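Local atomic coordinates of protein disulfide-isomerase A4 (Rattus norvegicus, PDB entry 3EC3), a protein that rearranges disulfide bonds in proteins of the endoplasmic reticulum and is represented here by its two noncatalytic thioredoxin-like domains. Residues Asn157-Val162 and Phe171-Glu176. The protein carries 1 engineered substitution. Sequence-based numbering, arbitrary orientation.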
# COMPACT_ATOMS: atom_id res chain seq x y z
N ASN A 157 12.58 -4.42 -4.40
CA ASN A 157 12.83 -3.95 -5.72
C ASN A 157 12.58 -5.07 -6.78
O ASN A 157 12.06 -4.80 -7.83
CB ASN A 157 14.25 -3.43 -5.84
CG ASN A 157 14.43 -2.05 -5.23
OD1 ASN A 157 15.55 -1.63 -4.92
ND2 ASN A 157 13.32 -1.33 -5.05
N LYS A 158 12.91 -6.32 -6.47
CA LYS A 158 12.67 -7.44 -7.41
C LYS A 158 11.18 -7.66 -7.59
O LYS A 158 10.71 -8.00 -8.71
CB LYS A 158 13.30 -8.71 -6.86
CG LYS A 158 14.84 -8.65 -6.86
CD LYS A 158 15.38 -10.02 -6.42
CE LYS A 158 16.84 -10.29 -6.77
NZ LYS A 158 17.58 -9.10 -7.21
N VAL A 159 10.45 -7.48 -6.49
CA VAL A 159 8.99 -7.61 -6.53
C VAL A 159 8.34 -6.49 -7.35
O VAL A 159 7.45 -6.73 -8.18
CB VAL A 159 8.38 -7.68 -5.10
CG1 VAL A 159 6.84 -8.04 -5.19
CG2 VAL A 159 9.14 -8.73 -4.28
N LEU A 160 8.82 -5.26 -7.15
CA LEU A 160 8.28 -4.10 -7.88
C LEU A 160 8.42 -4.24 -9.40
O LEU A 160 7.52 -3.86 -10.20
CB LEU A 160 9.05 -2.87 -7.43
CG LEU A 160 8.61 -2.19 -6.12
CD1 LEU A 160 9.73 -1.27 -5.62
CD2 LEU A 160 7.32 -1.38 -6.39
N GLU A 161 9.55 -4.80 -9.81
CA GLU A 161 9.75 -5.13 -11.24
C GLU A 161 8.66 -6.01 -11.87
O GLU A 161 8.36 -5.84 -13.05
CB GLU A 161 11.15 -5.71 -11.46
CG GLU A 161 12.25 -4.69 -11.14
CD GLU A 161 12.24 -3.49 -12.10
OE1 GLU A 161 12.15 -3.70 -13.33
OE2 GLU A 161 12.34 -2.35 -11.65
N VAL A 162 8.08 -6.94 -11.10
CA VAL A 162 7.01 -7.77 -11.61
C VAL A 162 5.67 -7.08 -11.41
O VAL A 162 4.81 -7.02 -12.31
CB VAL A 162 7.03 -9.18 -10.93
CG1 VAL A 162 5.96 -10.11 -11.52
CG2 VAL A 162 8.43 -9.87 -11.16
N PHE A 171 0.29 -6.94 -5.09
CA PHE A 171 1.55 -7.60 -4.68
C PHE A 171 1.91 -7.01 -3.32
O PHE A 171 1.64 -5.81 -3.06
CB PHE A 171 2.68 -7.28 -5.64
CG PHE A 171 2.59 -7.95 -7.01
CD1 PHE A 171 1.63 -7.59 -7.94
CD2 PHE A 171 3.53 -8.91 -7.38
CE1 PHE A 171 1.59 -8.19 -9.21
CE2 PHE A 171 3.50 -9.53 -8.65
CZ PHE A 171 2.52 -9.17 -9.56
N ALA A 172 2.49 -7.84 -2.46
CA ALA A 172 2.94 -7.36 -1.15
C ALA A 172 4.15 -8.17 -0.73
O ALA A 172 4.28 -9.36 -1.13
CB ALA A 172 1.82 -7.49 -0.12
N ILE A 173 5.01 -7.57 0.09
CA ILE A 173 6.05 -8.38 0.74
C ILE A 173 5.50 -8.69 2.15
O ILE A 173 4.67 -7.94 2.70
CB ILE A 173 7.40 -7.61 0.82
CG1 ILE A 173 7.25 -6.37 1.72
CG2 ILE A 173 7.97 -7.34 -0.63
CD1 ILE A 173 8.61 -5.69 2.03
N ALA A 174 5.95 -9.80 2.73
CA ALA A 174 5.44 -10.25 4.02
C ALA A 174 6.60 -10.85 4.81
O ALA A 174 7.49 -11.48 4.23
CB ALA A 174 4.32 -11.29 3.85
N ASP A 175 6.62 -10.60 6.12
CA ASP A 175 7.69 -11.16 6.93
C ASP A 175 7.47 -12.66 7.15
O ASP A 175 6.38 -13.08 7.49
CB ASP A 175 7.82 -10.44 8.28
CG ASP A 175 8.95 -10.99 9.09
OD1 ASP A 175 8.69 -11.73 10.05
OD2 ASP A 175 10.11 -10.80 8.70
N GLU A 176 8.52 -13.46 6.95
CA GLU A 176 8.36 -14.95 6.97
C GLU A 176 8.01 -15.51 8.35
O GLU A 176 7.35 -16.55 8.44
CB GLU A 176 9.59 -15.66 6.40
CG GLU A 176 10.89 -15.28 7.06
CD GLU A 176 12.12 -15.81 6.33
OE1 GLU A 176 11.98 -16.60 5.38
OE2 GLU A 176 13.25 -15.46 6.75
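Val159 presents its two methyls to two different side chains of strand 171-175, its forked end straddling the gap between Phe171 and Ile173. CG1, placed anti to the backbone N (chi1 -172°), meets the phenyl ring at CD2 of Phe171, 4.1 Å away, while CG2 meets the CG2 methyl of Ile173, also at 4.1 Å. One helical turn on, Val162 packs against the outer part of the same ring: its CG1 comes to 3.8 Å from CE2 of Phe171, the shortest approach here, and lies 4.1 Å from CZ. CD2 and CE2 of the ring thus each receive one valine methyl, Val159 crossing the phenylalanine side chain at a slant and Val162 at about a right angle. Alternation along the strand carries the methyl of Ala172 away from the helix; Phe171 and, through its CG2 methyl, Ile173 are the two bumps that meet it. No hydrogen bond joins the segments; contact is purely apolar, and the axes of segments 157-162 and 171-175 come within 9.1 Å, nearly antiparallel at 164°. All four touching residues are buried. Val138 of the neighbouring strand and Val118 of the edge strand also pack on Val159, and Leu219 of helix 216-227 borders Val162. Helix 149-163 connects strand 135-140 to the parallel strand 170-175 in a beta-alpha-beta crossover and packs on the second strand, the helix-on-sheet packing characteristic of a thioredoxin-like domain.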